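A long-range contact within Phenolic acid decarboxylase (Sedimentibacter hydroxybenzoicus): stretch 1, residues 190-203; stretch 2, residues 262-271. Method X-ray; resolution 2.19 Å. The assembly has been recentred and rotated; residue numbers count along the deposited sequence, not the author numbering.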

# COMPACT_ATOMS: atom_id res chain seq x y z
N GLN C 190 -15.20 -30.92 34.30
CA GLN C 190 -15.93 -31.15 35.55
C GLN C 190 -17.43 -31.00 35.34
O GLN C 190 -18.22 -31.71 35.96
CB GLN C 190 -15.43 -30.19 36.63
N LEU C 191 -17.83 -30.08 34.46
CA LEU C 191 -19.25 -29.86 34.19
C LEU C 191 -19.81 -30.90 33.23
O LEU C 191 -20.96 -31.33 33.39
CB LEU C 191 -19.48 -28.46 33.64
CG LEU C 191 -20.41 -27.58 34.48
CD1 LEU C 191 -20.71 -26.31 33.74
CD2 LEU C 191 -21.69 -28.32 34.82
N GLU C 192 -19.04 -31.28 32.21
CA GLU C 192 -19.51 -32.32 31.30
C GLU C 192 -19.76 -33.62 32.05
O GLU C 192 -20.79 -34.27 31.86
CB GLU C 192 -18.50 -32.54 30.16
CG GLU C 192 -19.00 -33.48 29.05
CD GLU C 192 -18.98 -34.97 29.40
OE1 GLU C 192 -19.63 -35.75 28.67
OE2 GLU C 192 -18.27 -35.37 30.35
N LYS C 193 -18.83 -34.00 32.93
CA LYS C 193 -19.03 -35.21 33.73
C LYS C 193 -20.24 -35.05 34.64
O LYS C 193 -21.09 -35.95 34.72
CB LYS C 193 -17.77 -35.51 34.54
N ALA C 194 -20.35 -33.90 35.30
CA ALA C 194 -21.45 -33.67 36.23
C ALA C 194 -22.80 -33.75 35.52
O ALA C 194 -23.73 -34.42 35.99
CB ALA C 194 -21.28 -32.32 36.92
N GLU C 195 -22.92 -33.08 34.37
CA GLU C 195 -24.19 -33.08 33.65
C GLU C 195 -24.44 -34.37 32.89
O GLU C 195 -25.59 -34.66 32.55
CB GLU C 195 -24.23 -31.88 32.69
CG GLU C 195 -24.21 -30.54 33.39
CD GLU C 195 -24.40 -29.37 32.45
OE1 GLU C 195 -23.53 -29.16 31.57
OE2 GLU C 195 -25.42 -28.65 32.58
N ALA C 196 -23.40 -35.16 32.61
CA ALA C 196 -23.61 -36.45 31.96
C ALA C 196 -24.25 -37.45 32.91
O ALA C 196 -25.11 -38.23 32.50
CB ALA C 196 -22.29 -36.99 31.42
N GLU C 197 -23.84 -37.44 34.18
CA GLU C 197 -24.43 -38.31 35.19
C GLU C 197 -25.40 -37.57 36.10
O GLU C 197 -25.81 -38.12 37.13
CB GLU C 197 -23.33 -38.98 36.02
CG GLU C 197 -22.30 -38.02 36.58
CD GLU C 197 -21.08 -38.74 37.14
OE1 GLU C 197 -20.20 -38.06 37.72
OE2 GLU C 197 -21.00 -39.98 37.00
N ASN C 198 -25.77 -36.33 35.75
CA ASN C 198 -26.86 -35.60 36.40
C ASN C 198 -26.53 -35.28 37.86
O ASN C 198 -27.32 -35.53 38.77
CB ASN C 198 -28.17 -36.38 36.29
CG ASN C 198 -29.39 -35.48 36.34
OD1 ASN C 198 -29.31 -34.28 36.04
ND2 ASN C 198 -30.53 -36.05 36.70
N LYS C 199 -25.34 -34.71 38.09
CA LYS C 199 -24.93 -34.34 39.43
C LYS C 199 -24.68 -32.84 39.54
O LYS C 199 -24.25 -32.21 38.57
CB LYS C 199 -23.66 -35.09 39.85
CG LYS C 199 -23.70 -36.59 39.64
CD LYS C 199 -22.40 -37.24 40.08
CE LYS C 199 -22.54 -38.75 40.20
NZ LYS C 199 -23.05 -39.15 41.54
N PRO C 200 -24.94 -32.25 40.70
CA PRO C 200 -24.59 -30.85 40.91
C PRO C 200 -23.08 -30.64 40.88
O PRO C 200 -22.30 -31.58 41.02
CB PRO C 200 -25.16 -30.54 42.31
CG PRO C 200 -26.26 -31.53 42.49
CD PRO C 200 -25.84 -32.77 41.75
N LEU C 201 -22.68 -29.39 40.70
CA LEU C 201 -21.27 -28.99 40.74
C LEU C 201 -21.14 -27.83 41.71
O LEU C 201 -21.62 -26.72 41.41
CB LEU C 201 -20.76 -28.61 39.36
CG LEU C 201 -19.29 -28.93 39.06
CD1 LEU C 201 -18.98 -28.69 37.60
CD2 LEU C 201 -18.34 -28.10 39.92
N PRO C 202 -20.49 -28.02 42.86
CA PRO C 202 -20.51 -26.99 43.90
C PRO C 202 -19.57 -25.83 43.58
O PRO C 202 -18.46 -26.01 43.09
CB PRO C 202 -20.04 -27.74 45.15
CG PRO C 202 -19.51 -29.07 44.68
CD PRO C 202 -19.59 -29.13 43.19
N ILE C 203 -20.06 -24.62 43.85
CA ILE C 203 -19.26 -23.40 43.77
C ILE C 203 -19.57 -22.53 44.98
O ILE C 203 -20.58 -22.71 45.66
CB ILE C 203 -19.51 -22.59 42.47
CG1 ILE C 203 -20.76 -21.73 42.59
CG2 ILE C 203 -19.60 -23.50 41.25
CD1 ILE C 203 -20.96 -20.78 41.44
N GLU C 262 -22.93 -20.12 48.94
CA GLU C 262 -22.58 -21.51 48.69
C GLU C 262 -23.71 -22.18 47.92
O GLU C 262 -24.88 -22.11 48.33
CB GLU C 262 -22.30 -22.25 50.00
CG GLU C 262 -21.19 -21.62 50.82
CD GLU C 262 -20.93 -22.35 52.12
OE1 GLU C 262 -21.31 -23.54 52.22
OE2 GLU C 262 -20.33 -21.75 53.03
N GLY C 263 -23.37 -22.82 46.81
CA GLY C 263 -24.38 -23.46 46.00
C GLY C 263 -23.77 -24.41 44.99
O GLY C 263 -22.64 -24.87 45.16
N HIS C 264 -24.53 -24.68 43.94
CA HIS C 264 -24.10 -25.64 42.93
C HIS C 264 -24.72 -25.31 41.59
O HIS C 264 -25.84 -24.80 41.51
CB HIS C 264 -24.48 -27.08 43.32
CG HIS C 264 -25.95 -27.31 43.40
ND1 HIS C 264 -26.65 -27.28 44.59
CD2 HIS C 264 -26.87 -27.59 42.44
CE1 HIS C 264 -27.93 -27.52 44.36
NE2 HIS C 264 -28.08 -27.72 43.07
N ILE C 265 -23.97 -25.60 40.52
CA ILE C 265 -24.53 -25.55 39.18
C ILE C 265 -25.55 -26.67 39.03
O ILE C 265 -25.27 -27.84 39.35
CB ILE C 265 -23.42 -25.67 38.13
CG1 ILE C 265 -22.27 -24.71 38.45
CG2 ILE C 265 -23.98 -25.40 36.74
CD1 ILE C 265 -21.35 -24.44 37.28
N ILE C 266 -26.74 -26.32 38.56
CA ILE C 266 -27.81 -27.29 38.38
C ILE C 266 -27.58 -28.02 37.06
O ILE C 266 -27.57 -27.39 35.99
CB ILE C 266 -29.19 -26.61 38.42
CG1 ILE C 266 -29.21 -25.54 39.51
CG2 ILE C 266 -30.28 -27.64 38.66
CD1 ILE C 266 -30.48 -24.71 39.54
N PRO C 267 -27.39 -29.34 37.08
CA PRO C 267 -27.02 -30.05 35.84
C PRO C 267 -28.14 -30.04 34.81
O PRO C 267 -29.33 -30.11 35.15
CB PRO C 267 -26.73 -31.48 36.33
CG PRO C 267 -27.46 -31.60 37.63
CD PRO C 267 -27.42 -30.24 38.25
N ARG C 268 -27.74 -29.94 33.54
CA ARG C 268 -28.64 -30.06 32.39
C ARG C 268 -29.72 -28.98 32.40
O ARG C 268 -30.85 -29.22 31.97
CB ARG C 268 -29.28 -31.45 32.32
CG ARG C 268 -28.33 -32.59 32.62
CD ARG C 268 -28.97 -33.93 32.35
NE ARG C 268 -29.26 -34.13 30.94
CZ ARG C 268 -28.34 -34.35 30.01
NH1 ARG C 268 -27.05 -34.41 30.30
NH2 ARG C 268 -28.72 -34.52 28.74
N VAL C 269 -29.39 -27.78 32.86
CA VAL C 269 -30.32 -26.66 32.89
C VAL C 269 -29.70 -25.49 32.13
O VAL C 269 -28.57 -25.09 32.41
CB VAL C 269 -30.67 -26.24 34.33
CG1 VAL C 269 -31.46 -24.93 34.33
CG2 VAL C 269 -31.46 -27.34 35.01
N ARG C 270 -30.44 -24.96 31.16
CA ARG C 270 -30.01 -23.82 30.37
C ARG C 270 -31.17 -22.84 30.28
O ARG C 270 -32.26 -23.19 29.82
CB ARG C 270 -29.56 -24.25 28.97
CG ARG C 270 -28.43 -25.26 28.98
CD ARG C 270 -27.14 -24.65 29.51
NE ARG C 270 -26.00 -25.53 29.26
CZ ARG C 270 -25.60 -26.49 30.08
NH1 ARG C 270 -26.21 -26.71 31.24
NH2 ARG C 270 -24.57 -27.26 29.73
N THR C 271 -30.93 -21.60 30.73
CA THR C 271 -31.96 -20.57 30.73
C THR C 271 -31.36 -19.27 30.20
O THR C 271 -30.15 -19.07 30.23
CB THR C 271 -32.55 -20.35 32.12
OG1 THR C 271 -31.51 -19.98 33.03
CG2 THR C 271 -33.24 -21.61 32.63
O HOH W 1 -30.92 -32.11 36.06

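Glu195, in the last turns of a helix, gathers two arginines from the other stretch through three of its oxygens. Its carboxylate meets the guanidinium of Arg270 edge-on in a two-pronged salt bridge. Arg270 NH1 lies 2.5 Å from Glu195 OE2, a very short hydrogen bond, and Arg270 NH2 lies 2.8 Å from Glu195 OE1. Glu195 OE2 also accepts from the backbone, 2.8 Å from Arg268 N, within the type II turn Ile266 to Val269. Arg268 NH1 then bonds the backbone Glu195 O at 2.7 Å. Glu195 is buried, so these donors offset the cost of enclosing its charge.

Beyond the helix, residues 201-203 pair antiparallel with Gly263 to Ile265. Ile265 N donates to Leu201 O (2.8 Å); the return bond, Leu201 N to Ile265 O, is weak at 3.3 Å. Ile203 N to Gly263 O (2.9 Å) and Gly263 N to Ile203 O (3.0 Å) complete the ladder. Pro202 lacks an amide hydrogen but sits at a non-hydrogen-bonded position opposite His264, so no ladder bond is lost.

Leu201, Ile203 and Ile265 share one sheet face. Ile265 packs there against both, and its CD1 reaches Leu191 CD1 at 4.1 Å. On the other face, Pro200 CG covers the His264 ring. A water joins Asn198 OD1 to Pro267 O, 2.7 Å from each.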